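Local coordinates for signal recognition 54 kDa protein (PDB 3DM5), which belongs to the SRP54 family of signal recognition particle proteins, joining a helical bundle, a P-loop nucleotide-binding domain and a signal peptide binding domain, at residues 149-154 with 276-281. Residues are numbered along the deposited sequence; the frame is centred on the assembly and turned at random.
With GDP (guanosine-5'-diphosphate), chain J.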
ATOM      1  N   GLN A 149     -23.506  30.609  -6.647  1.00 43.70           N
ATOM      2  CA  GLN A 149     -22.402  30.023  -7.414  1.00 51.26           C
ATOM      3  C   GLN A 149     -22.759  28.656  -8.029  1.00 49.49           C
ATOM      4  O   GLN A 149     -22.531  28.420  -9.210  1.00 44.68           O
ATOM      5  CB  GLN A 149     -21.142  29.908  -6.533  1.00 41.11           C
ATOM      6  CG  GLN A 149     -20.139  28.868  -7.000  1.00 45.12           C
ATOM      7  CD  GLN A 149     -19.275  28.330  -5.868  1.00 49.98           C
ATOM      8  OE1 GLN A 149     -19.280  28.858  -4.764  1.00 53.21           O
ATOM      9  NE2 GLN A 149     -18.536  27.278  -6.142  1.00 52.10           N
ATOM     10  N   LEU A 150     -23.326  27.757  -7.233  1.00 40.19           N
ATOM     11  CA  LEU A 150     -23.633  26.425  -7.741  1.00 49.81           C
ATOM     12  C   LEU A 150     -24.858  26.380  -8.656  1.00 46.79           C
ATOM     13  O   LEU A 150     -24.989  25.488  -9.498  1.00 49.90           O
ATOM     14  CB  LEU A 150     -23.831  25.435  -6.582  1.00 42.85           C
ATOM     15  CG  LEU A 150     -22.672  25.254  -5.596  1.00 41.78           C
ATOM     16  CD1 LEU A 150     -23.061  24.448  -4.349  1.00 38.61           C
ATOM     17  CD2 LEU A 150     -21.516  24.613  -6.317  1.00 36.39           C
ATOM     18  N   LEU A 151     -25.762  27.336  -8.487  1.00 47.50           N
ATOM     19  CA  LEU A 151     -27.113  27.152  -8.989  1.00 50.42           C
ATOM     20  C   LEU A 151     -27.559  28.136 -10.070  1.00 47.81           C
ATOM     21  O   LEU A 151     -28.476  27.839 -10.824  1.00 46.32           O
ATOM     22  CB  LEU A 151     -28.098  27.143  -7.817  1.00 47.43           C
ATOM     23  CG  LEU A 151     -28.156  25.876  -6.959  1.00 44.07           C
ATOM     24  CD1 LEU A 151     -29.126  26.057  -5.811  1.00 38.70           C
ATOM     25  CD2 LEU A 151     -28.532  24.657  -7.797  1.00 40.52           C
ATOM     26  N   ASP A 152     -26.908  29.294 -10.155  1.00 45.33           N
ATOM     27  CA  ASP A 152     -27.297  30.302 -11.163  1.00 54.46           C
ATOM     28  C   ASP A 152     -27.292  29.748 -12.594  1.00 56.86           C
ATOM     29  O   ASP A 152     -28.193  30.071 -13.379  1.00 58.78           O
ATOM     30  CB  ASP A 152     -26.420  31.557 -11.109  1.00 47.11           C
ATOM     31  CG  ASP A 152     -26.738  32.474  -9.936  1.00 45.80           C
ATOM     32  OD1 ASP A 152     -27.668  32.184  -9.159  1.00 55.19           O
ATOM     33  OD2 ASP A 152     -26.034  33.507  -9.800  1.00 47.40           O
ATOM     34  N   ARG A 153     -26.289  28.926 -12.925  1.00 49.31           N
ATOM     35  CA  ARG A 153     -26.153  28.381 -14.274  1.00 52.20           C
ATOM     36  C   ARG A 153     -27.428  27.672 -14.664  1.00 54.94           C
ATOM     37  O   ARG A 153     -27.735  27.549 -15.839  1.00 59.84           O
ATOM     38  CB  ARG A 153     -25.012  27.359 -14.392  1.00 53.50           C
ATOM     39  CG  ARG A 153     -24.129  27.223 -13.170  1.00 65.69           C
ATOM     40  CD  ARG A 153     -22.994  26.204 -13.374  1.00 71.81           C
ATOM     41  NE  ARG A 153     -21.852  26.569 -12.533  1.00 82.21           N
ATOM     42  CZ  ARG A 153     -21.541  25.996 -11.371  1.00 83.44           C
ATOM     43  NH1 ARG A 153     -22.262  24.973 -10.895  1.00 64.01           N
ATOM     44  NH2 ARG A 153     -20.488  26.446 -10.689  1.00 68.57           N
ATOM     45  N   TYR A 154     -28.162  27.175 -13.678  1.00 51.73           N
ATOM     46  CA  TYR A 154     -29.331  26.368 -13.986  1.00 57.27           C
ATOM     47  C   TYR A 154     -30.596  27.188 -13.846  1.00 48.18           C
ATOM     48  O   TYR A 154     -31.693  26.698 -14.086  1.00 43.20           O
ATOM     49  CB  TYR A 154     -29.351  25.095 -13.133  1.00 51.89           C
ATOM     50  CG  TYR A 154     -28.052  24.330 -13.245  1.00 56.61           C
ATOM     51  CD1 TYR A 154     -27.773  23.545 -14.362  1.00 54.21           C
ATOM     52  CD2 TYR A 154     -27.091  24.417 -12.248  1.00 57.29           C
ATOM     53  CE1 TYR A 154     -26.573  22.858 -14.470  1.00 56.38           C
ATOM     54  CE2 TYR A 154     -25.897  23.741 -12.345  1.00 60.88           C
ATOM     55  CZ  TYR A 154     -25.640  22.968 -13.454  1.00 61.92           C
ATOM     56  OH  TYR A 154     -24.453  22.293 -13.533  1.00 63.44           O
ATOM     57  N   GLU A 276     -17.292  16.472  -5.405  1.00 45.34           N
ATOM     58  CA  GLU A 276     -17.472  17.896  -5.168  1.00 47.78           C
ATOM     59  C   GLU A 276     -18.387  18.612  -6.162  1.00 42.93           C
ATOM     60  O   GLU A 276     -19.024  19.591  -5.808  1.00 44.97           O
ATOM     61  CB  GLU A 276     -16.111  18.583  -5.077  1.00 45.57           C
ATOM     62  CG  GLU A 276     -15.245  18.027  -3.959  1.00 43.63           C
ATOM     63  CD  GLU A 276     -14.324  19.082  -3.380  1.00 48.89           C
ATOM     64  OE1 GLU A 276     -14.515  20.267  -3.702  1.00 58.15           O
ATOM     65  OE2 GLU A 276     -13.425  18.741  -2.592  1.00 53.88           O
ATOM     66  N   LYS A 277     -18.464  18.100  -7.384  1.00 42.43           N
ATOM     67  CA  LYS A 277     -19.284  18.680  -8.432  1.00 42.31           C
ATOM     68  C   LYS A 277     -20.811  18.441  -8.273  1.00 48.85           C
ATOM     69  O   LYS A 277     -21.237  17.483  -7.639  1.00 45.06           O
ATOM     70  CB  LYS A 277     -18.763  18.213  -9.791  1.00 45.80           C
ATOM     71  N   ILE A 278     -21.605  19.343  -8.859  1.00 50.20           N
ATOM     72  CA  ILE A 278     -23.062  19.446  -8.688  1.00 44.05           C
ATOM     73  C   ILE A 278     -23.839  18.184  -9.063  1.00 49.88           C
ATOM     74  O   ILE A 278     -24.960  17.962  -8.604  1.00 49.46           O
ATOM     75  CB  ILE A 278     -23.633  20.602  -9.562  1.00 50.87           C
ATOM     76  CG1 ILE A 278     -25.114  20.838  -9.284  1.00 45.69           C
ATOM     77  CG2 ILE A 278     -23.479  20.289 -11.043  1.00 60.84           C
ATOM     78  CD1 ILE A 278     -25.352  21.645  -8.091  1.00 50.97           C
ATOM     79  N   ASP A 279     -23.249  17.368  -9.920  1.00 44.82           N
ATOM     80  CA  ASP A 279     -23.895  16.158 -10.403  1.00 47.57           C
ATOM     81  C   ASP A 279     -23.469  14.931  -9.597  1.00 48.27           C
ATOM     82  O   ASP A 279     -23.968  13.824  -9.819  1.00 42.45           O
ATOM     83  CB  ASP A 279     -23.584  15.966 -11.889  1.00 59.85           C
ATOM     84  CG  ASP A 279     -24.203  17.058 -12.755  1.00 83.62           C
ATOM     85  OD1 ASP A 279     -25.458  17.178 -12.787  1.00 82.30           O
ATOM     86  OD2 ASP A 279     -23.433  17.799 -13.406  1.00 92.91           O
ATOM     87  N   ASP A 280     -22.567  15.137  -8.641  1.00 40.91           N
ATOM     88  CA  ASP A 280     -21.970  14.026  -7.911  1.00 41.16           C
ATOM     89  C   ASP A 280     -22.865  13.532  -6.787  1.00 41.93           C
ATOM     90  O   ASP A 280     -22.448  13.497  -5.631  1.00 43.74           O
ATOM     91  CB  ASP A 280     -20.597  14.426  -7.346  1.00 46.72           C
ATOM     92  CG  ASP A 280     -19.553  14.646  -8.437  1.00 48.85           C
ATOM     93  OD1 ASP A 280     -19.672  14.025  -9.516  1.00 46.70           O
ATOM     94  OD2 ASP A 280     -18.600  15.421  -8.219  1.00 46.11           O
ATOM     95  N   ILE A 281     -24.091  13.149  -7.143  1.00 39.23           N
ATOM     96  CA  ILE A 281     -25.079  12.603  -6.216  1.00 37.08           C
ATOM     97  C   ILE A 281     -25.835  11.476  -6.915  1.00 37.31           C
ATOM     98  O   ILE A 281     -26.165  11.580  -8.085  1.00 38.94           O
ATOM     99  CB  ILE A 281     -26.079  13.693  -5.781  1.00 45.18           C
ATOM    100  CG1 ILE A 281     -27.121  13.139  -4.821  1.00 38.03           C
ATOM    101  CG2 ILE A 281     -26.775  14.267  -6.979  1.00 39.07           C
ATOM    102  CD1 ILE A 281     -27.778  14.189  -3.939  1.00 36.35           C
TER
HETATM  103  PB  GDP J 501     -21.050  22.743   4.594  1.00 37.55           P
HETATM  104  O1B GDP J 501     -20.941  21.305   4.966  1.00 37.31           O
HETATM  105  O2B GDP J 501     -20.534  23.573   5.744  1.00 42.79           O
HETATM  106  O3B GDP J 501     -22.487  23.077   4.277  1.00 43.28           O
HETATM  107  O3A GDP J 501     -20.043  23.131   3.394  1.00 51.18           O
HETATM  108  PA  GDP J 501     -19.916  22.435   1.952  1.00 42.99           P
HETATM  109  O1A GDP J 501     -19.098  23.280   1.021  1.00 49.29           O
HETATM  110  O2A GDP J 501     -21.252  22.134   1.337  1.00 45.54           O
HETATM  111  O5' GDP J 501     -19.067  21.114   2.298  1.00 45.02           O
HETATM  112  C5' GDP J 501     -17.740  21.316   2.770  1.00 39.78           C
HETATM  113  C4' GDP J 501     -16.724  20.598   1.877  1.00 46.24           C
HETATM  114  O4' GDP J 501     -17.076  19.227   1.582  1.00 50.38           O
HETATM  115  C3' GDP J 501     -16.564  21.310   0.545  1.00 43.99           C
HETATM  116  O3' GDP J 501     -15.153  21.363   0.312  1.00 40.52           O
HETATM  117  C2' GDP J 501     -17.271  20.405  -0.447  1.00 42.32           C
HETATM  118  O2' GDP J 501     -16.660  20.406  -1.717  1.00 46.26           O
HETATM  119  C1' GDP J 501     -17.053  19.039   0.156  1.00 43.73           C
HETATM  120  N9  GDP J 501     -18.064  18.041  -0.229  1.00 45.92           N
HETATM  121  C8  GDP J 501     -19.394  18.068  -0.044  1.00 45.78           C
HETATM  122  N7  GDP J 501     -19.963  16.921  -0.506  1.00 43.70           N
HETATM  123  C5  GDP J 501     -18.972  16.141  -0.978  1.00 48.62           C
HETATM  124  C6  GDP J 501     -18.834  14.802  -1.611  1.00 44.96           C
HETATM  125  O6  GDP J 501     -19.821  14.056  -1.818  1.00 41.26           O
HETATM  126  N1  GDP J 501     -17.604  14.405  -1.958  1.00 48.09           N
HETATM  127  C2  GDP J 501     -16.509  15.154  -1.744  1.00 45.85           C
HETATM  128  N2  GDP J 501     -15.305  14.673  -2.120  1.00 45.68           N
HETATM  129  N3  GDP J 501     -16.552  16.372  -1.170  1.00 48.64           N
HETATM  130  C4  GDP J 501     -17.729  16.895  -0.785  1.00 49.39           C
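Ile278 reaches across to Leu150, Leu151 and Tyr154, its two branches dividing the work. With CG1 anti to the backbone N (chi1 -173°), CD1 is carried up to helix 142-151, where it lies 4.1 Å from Leu150 O and touches Leu150 CB and Leu151 CD2, the latter at 4.4 Å. The other branch, CG2, meets the phenol end of Tyr154, 3.3 Å from OH and 4.2 Å from CZ. It approaches the ring obliquely, and the two side chains run past each other in opposite directions. Leu150 O also lies at the ring edge, in the ring plane.

Ile278 stands in a type I beta turn from Lys277 to Asp280, closed by the backbone hydrogen bond from Asp280 N to Lys277 O (2.9 Å) and supplemented by a weak hydrogen bond from Lys277 N to Asp280 OD2. Helix 113-125 borders the same cluster: Ala118 touches both Leu150 and Ile278, while Arg122 and Gln125 meet Tyr154. Just ahead of the turn, Glu276 turns to GDP, with OE1 2.9 Å from the ribose O2' and CG 3.5 Å from N3.

Side-chain packing rather than directional bonds therefore joins the loop between strands 269-273 and 281-283 to Leu150, Leu151 and Tyr154, whereas the loop's polar approach to the nucleotide is made separately by Glu276, two residues before Ile278.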